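Local coordinates for putative lipoprotein (Bacteroides thetaiotaomicron, PDB 4Q1Z), which is of unknown function but, as a putative lipoprotein of the DUF4876 family, is probably anchored to the bacterial cell envelope, at residues 14-20 and 95-101; 27-32 and 44-50. All blocks are in the same frame, centred on the assembly; numbering follows the deposited sequence.

Interaction 1 of 2, residues 14-20 and 95-101; sequences DVYLDIT and ALNIEVQ
Leu17 and Ile98 meet as neighbours in register on two parallel strands, lying side by side and pointing the same way, with Leu17 CD2 4.0 Å from Ile98 CG1. Val15, one inward-facing pair earlier, reaches the same branch: its CG1, anti to the backbone N (chi1 179°), also touches Ile98 CG1. Farther along, Val100 touches two residues of the facing strand, its CG2 on Leu17 CB and its CB 3.9 Å from Ile19 CG1. These side chains share one face of the sheet and line its apolar interior. The other face carries Asp14, Tyr16, Asp18, Ala95, Asn97 and Glu99, and is mainly polar and largely exposed. There Ala95 CB abuts the edge of the Tyr16 ring, close to the ring plane, 3.4 Å from Tyr16 CE2. Asn97 OD1 approaches the same ring obliquely, 3.3 Å from Tyr16 CD2, with amide and ring planes 26° apart.

Between the two faces runs the parallel ladder, whose bonds alternate in direction. Leu96 N gives to Asp14 O at 2.7 Å, and Tyr16 N returns a bond to Leu96 O. The pattern repeats through Ile98 and Asp18 and finishes with Thr20 N on Val100 O at 2.9 Å. The bond from Val100 N to Asp18 O differs, its donor standing 42° out of the carbonyl plane; Asp18 is the centre of an inverse gamma turn.

This is the one parallel pairing in an otherwise antiparallel seven-stranded sheet, joining its first strand, 11-19, to its last, 95-105. Strand 77-89 flanks strand 95-105 on the side away from strand 11-19; strand 11-19 in turn pairs with strand 51-57. Val66 of strand 60-72 packs against Leu17, Ile98 and Val100 across the interior, while Ile24 and Leu27 of strand 24-35 meet Ile19.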
# COMPACT_ATOMS: atom_id res chain seq x y z
N ASP A 14 1.17 38.43 9.93
CA ASP A 14 2.33 37.68 9.46
C ASP A 14 2.35 36.32 10.15
O ASP A 14 2.27 36.26 11.38
CB ASP A 14 3.64 38.45 9.72
CG ASP A 14 3.84 39.72 8.89
OD1 ASP A 14 3.31 39.78 7.75
OD2 ASP A 14 4.57 40.62 9.36
N VAL A 15 2.37 35.24 9.36
CA VAL A 15 2.36 33.87 9.85
C VAL A 15 3.70 33.22 9.50
O VAL A 15 4.17 33.39 8.37
CB VAL A 15 1.15 33.09 9.27
CG1 VAL A 15 1.13 31.64 9.75
CG2 VAL A 15 -0.17 33.77 9.63
N TYR A 16 4.35 32.54 10.47
CA TYR A 16 5.63 31.84 10.29
C TYR A 16 5.46 30.37 10.68
O TYR A 16 5.07 30.07 11.81
CB TYR A 16 6.77 32.48 11.10
CG TYR A 16 6.84 33.99 11.02
CD1 TYR A 16 7.61 34.62 10.05
CD2 TYR A 16 6.14 34.78 11.92
CE1 TYR A 16 7.67 36.01 9.96
CE2 TYR A 16 6.19 36.17 11.85
CZ TYR A 16 6.96 36.79 10.87
OH TYR A 16 7.02 38.17 10.81
N LEU A 17 5.73 29.47 9.74
CA LEU A 17 5.58 28.05 9.97
C LEU A 17 6.92 27.39 10.24
O LEU A 17 7.79 27.33 9.37
CB LEU A 17 4.88 27.36 8.78
CG LEU A 17 3.64 28.03 8.17
CD1 LEU A 17 3.13 27.21 7.04
CD2 LEU A 17 2.53 28.18 9.19
N ASP A 18 7.08 26.91 11.49
CA ASP A 18 8.25 26.16 11.92
C ASP A 18 7.96 24.73 11.58
O ASP A 18 7.37 24.00 12.39
CB ASP A 18 8.54 26.39 13.43
CG ASP A 18 9.87 25.86 13.96
OD1 ASP A 18 10.58 25.15 13.21
OD2 ASP A 18 10.20 26.16 15.14
N ILE A 19 8.28 24.35 10.33
CA ILE A 19 8.05 23.02 9.80
C ILE A 19 9.22 22.15 10.26
O ILE A 19 10.39 22.53 10.11
CB ILE A 19 7.78 23.01 8.27
CG1 ILE A 19 6.62 23.99 7.94
CG2 ILE A 19 7.42 21.59 7.82
CD1 ILE A 19 6.42 24.37 6.52
N THR A 20 8.88 21.03 10.90
CA THR A 20 9.75 20.05 11.55
C THR A 20 10.30 19.05 10.51
O THR A 20 11.31 18.41 10.80
CB THR A 20 8.95 19.41 12.72
OG1 THR A 20 8.67 20.44 13.67
CG2 THR A 20 9.69 18.30 13.43
N ALA A 95 2.53 39.32 14.36
CA ALA A 95 3.23 38.11 13.92
C ALA A 95 2.81 36.89 14.75
O ALA A 95 2.74 36.97 15.97
CB ALA A 95 4.72 38.32 14.01
N LEU A 96 2.52 35.77 14.06
CA LEU A 96 2.08 34.51 14.66
C LEU A 96 2.96 33.36 14.20
O LEU A 96 3.22 33.21 13.00
CB LEU A 96 0.60 34.24 14.34
CG LEU A 96 -0.04 32.97 14.91
CD1 LEU A 96 -0.00 32.95 16.45
CD2 LEU A 96 -1.46 32.82 14.43
N ASN A 97 3.41 32.54 15.17
CA ASN A 97 4.27 31.39 14.93
C ASN A 97 3.52 30.10 15.23
O ASN A 97 2.97 29.94 16.32
CB ASN A 97 5.55 31.47 15.74
CG ASN A 97 6.35 32.72 15.47
OD1 ASN A 97 7.00 32.85 14.43
ND2 ASN A 97 6.31 33.68 16.41
N ILE A 98 3.48 29.20 14.23
CA ILE A 98 2.85 27.88 14.29
C ILE A 98 3.89 26.81 14.13
O ILE A 98 4.62 26.82 13.14
CB ILE A 98 1.72 27.64 13.23
CG1 ILE A 98 0.97 28.93 12.75
CG2 ILE A 98 0.79 26.49 13.62
CD1 ILE A 98 -0.04 29.50 13.68
N GLU A 99 3.93 25.87 15.05
CA GLU A 99 4.81 24.72 14.96
C GLU A 99 4.10 23.68 14.13
O GLU A 99 2.99 23.28 14.47
CB GLU A 99 5.13 24.19 16.34
CG GLU A 99 6.27 23.20 16.38
CD GLU A 99 6.52 22.78 17.81
OE1 GLU A 99 6.69 23.68 18.67
OE2 GLU A 99 6.46 21.56 18.07
N VAL A 100 4.71 23.28 13.00
CA VAL A 100 4.12 22.35 12.04
C VAL A 100 4.94 21.06 12.03
O VAL A 100 6.10 21.07 11.61
CB VAL A 100 4.01 23.01 10.62
CG1 VAL A 100 3.45 22.02 9.59
CG2 VAL A 100 3.16 24.27 10.66
N GLN A 101 4.34 19.96 12.49
CA GLN A 101 5.05 18.68 12.55
C GLN A 101 4.60 17.79 11.41
O GLN A 101 3.50 17.96 10.89
CB GLN A 101 4.86 18.01 13.91
CG GLN A 101 5.41 18.88 15.08
CD GLN A 101 6.30 18.13 16.06
OE1 GLN A 101 6.96 17.12 15.73
NE2 GLN A 101 6.35 18.63 17.30

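Interaction 2 of 2, residues 27-32 and 44-50; sequences LKDLTV and VKEVTDN
Leu27 opens the contact by laying its CD1 methyl against the backbone of the facing segment, 3.4 Å from Thr48 O and also near Asp49 O. The chain then turns a corner at Asp29, and beyond it the segment pairs with strand 43-46.

Leu30 takes part twice. Its carbonyl oxygen accepts Val47 N at 3.0 Å, the donor tilted 34° from the carbonyl plane. Its side chain, with CG anti to the backbone N (chi1 -173°), brings CD2 to 4.0 Å from Val47 CG1, and its CB sits over Val47 O. An alanine here is likely to take away the methyl that Val47 CG1 meets from this strand and open a gap in the interior.

Thr31 faces Glu46 in a non-hydrogen-bonded antiparallel pair; its CA makes a CA-H...O contact with Lys45 O at 3.3 Å, and its OG1 turns to Ser67 O on strand 60-72. Val32 and Lys45 form the hydrogen-bonded pair, with Val32 N to Lys45 O at 2.9 Å and Lys45 N to Val32 O at 2.8 Å. On the Val32 side chain, CG2 meets Val47 CG2 at 3.5 Å, so the two branches of Val47 are split between Leu30 and Val32.

Backbone bonds thus supply the polar half of this beta-hairpin contact and branched aliphatic groups the other. Val64 and Val66 add to the apolar side around Val32. With no charged pair joining the segments, their cohesion probably owes more to backbone bonding and apolar burial than to electrostatics between side chains.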
# COMPACT_ATOMS: atom_id res chain seq x y z
N LEU A 27 5.72 22.24 -0.96
CA LEU A 27 4.62 22.38 -0.01
C LEU A 27 3.32 22.27 -0.85
O LEU A 27 2.89 23.24 -1.50
CB LEU A 27 4.72 23.65 0.83
CG LEU A 27 5.87 23.73 1.81
CD1 LEU A 27 5.99 25.10 2.38
CD2 LEU A 27 5.74 22.71 2.92
N LYS A 28 2.77 21.03 -0.90
CA LYS A 28 1.59 20.64 -1.69
C LYS A 28 0.26 20.73 -0.89
O LYS A 28 0.16 20.19 0.22
CB LYS A 28 1.81 19.21 -2.20
CG LYS A 28 0.64 18.62 -2.96
CD LYS A 28 0.85 17.14 -3.30
CE LYS A 28 -0.42 16.49 -3.78
NZ LYS A 28 -0.98 17.14 -5.00
N ASP A 29 -0.76 21.40 -1.47
CA ASP A 29 -2.12 21.57 -0.94
C ASP A 29 -2.14 22.10 0.54
O ASP A 29 -3.08 21.84 1.32
CB ASP A 29 -2.92 20.23 -1.08
CG ASP A 29 -2.94 19.59 -2.48
OD1 ASP A 29 -3.03 20.34 -3.49
OD2 ASP A 29 -2.92 18.33 -2.56
N LEU A 30 -1.12 22.93 0.88
CA LEU A 30 -0.92 23.50 2.21
C LEU A 30 -1.79 24.74 2.42
O LEU A 30 -1.78 25.67 1.61
CB LEU A 30 0.59 23.80 2.44
CG LEU A 30 1.04 24.25 3.84
CD1 LEU A 30 0.80 23.18 4.87
CD2 LEU A 30 2.50 24.61 3.83
N THR A 31 -2.54 24.75 3.53
CA THR A 31 -3.43 25.84 3.89
C THR A 31 -3.29 26.28 5.35
O THR A 31 -2.90 25.51 6.23
CB THR A 31 -4.89 25.45 3.62
OG1 THR A 31 -5.14 24.14 4.16
CG2 THR A 31 -5.27 25.54 2.14
N VAL A 32 -3.64 27.54 5.58
CA VAL A 32 -3.71 28.18 6.87
C VAL A 32 -5.15 28.66 7.00
O VAL A 32 -5.55 29.57 6.28
CB VAL A 32 -2.66 29.30 7.10
CG1 VAL A 32 -2.93 30.06 8.38
CG2 VAL A 32 -1.26 28.71 7.15
N VAL A 44 -9.41 31.09 4.84
CA VAL A 44 -8.52 30.03 4.35
C VAL A 44 -7.47 30.71 3.44
O VAL A 44 -7.82 31.55 2.62
CB VAL A 44 -9.19 28.79 3.68
CG1 VAL A 44 -10.30 28.21 4.54
CG2 VAL A 44 -9.70 29.08 2.27
N LYS A 45 -6.19 30.40 3.65
CA LYS A 45 -5.11 31.00 2.88
C LYS A 45 -4.17 29.93 2.33
O LYS A 45 -3.76 29.05 3.07
CB LYS A 45 -4.35 32.01 3.76
CG LYS A 45 -3.21 32.77 3.10
CD LYS A 45 -3.63 34.08 2.48
CE LYS A 45 -2.46 34.77 1.82
NZ LYS A 45 -1.87 33.97 0.70
N GLU A 46 -3.84 30.00 1.03
CA GLU A 46 -2.92 29.08 0.36
C GLU A 46 -1.48 29.41 0.76
O GLU A 46 -1.14 30.59 0.89
CB GLU A 46 -3.09 29.15 -1.15
CG GLU A 46 -3.83 27.98 -1.75
CD GLU A 46 -3.34 27.66 -3.15
OE1 GLU A 46 -3.90 28.23 -4.12
OE2 GLU A 46 -2.37 26.88 -3.26
N VAL A 47 -0.65 28.37 0.98
CA VAL A 47 0.72 28.57 1.44
C VAL A 47 1.70 27.75 0.58
O VAL A 47 1.47 26.56 0.37
CB VAL A 47 0.85 28.20 2.96
CG1 VAL A 47 2.23 28.54 3.49
CG2 VAL A 47 -0.21 28.89 3.80
N THR A 48 2.79 28.37 0.13
CA THR A 48 3.82 27.68 -0.64
C THR A 48 5.19 27.83 -0.00
O THR A 48 6.11 27.12 -0.39
CB THR A 48 3.88 28.15 -2.07
OG1 THR A 48 3.87 29.58 -2.12
CG2 THR A 48 2.79 27.54 -2.91
N ASP A 49 5.33 28.75 0.97
CA ASP A 49 6.62 28.94 1.62
C ASP A 49 6.51 28.81 3.13
O ASP A 49 5.42 28.55 3.64
CB ASP A 49 7.21 30.31 1.23
CG ASP A 49 8.69 30.26 0.90
OD1 ASP A 49 9.37 29.27 1.30
OD2 ASP A 49 9.18 31.22 0.27
N ASN A 50 7.64 28.96 3.86
CA ASN A 50 7.72 28.89 5.32
C ASN A 50 6.99 30.07 6.00
O ASN A 50 6.60 29.95 7.15
CB ASN A 50 9.17 28.86 5.76
CG ASN A 50 9.77 27.49 5.69
OD1 ASN A 50 9.84 26.77 6.69
ND2 ASN A 50 10.21 27.08 4.49

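From the N terminus, strand 11-19 comes first, but its partner in interaction 1 is 75 residues on, so that contact closes a long loop made mostly of strands. Interaction 2 is nested inside it: the chain goes from 14-20 into strand 24-35, turns back as a hairpin and pairs again over a short loop. Strands 51-57, 60-72 and 77-89 follow before 95-101 returns to the start. The two contacts join different parts of one seven-stranded mixed sheet, yet their centres are only about 11 Å apart. They touch where Leu17 N probably bonds to Asn50 O at 2.8 Å and where Leu17 CD1 packs on Val47 CG1.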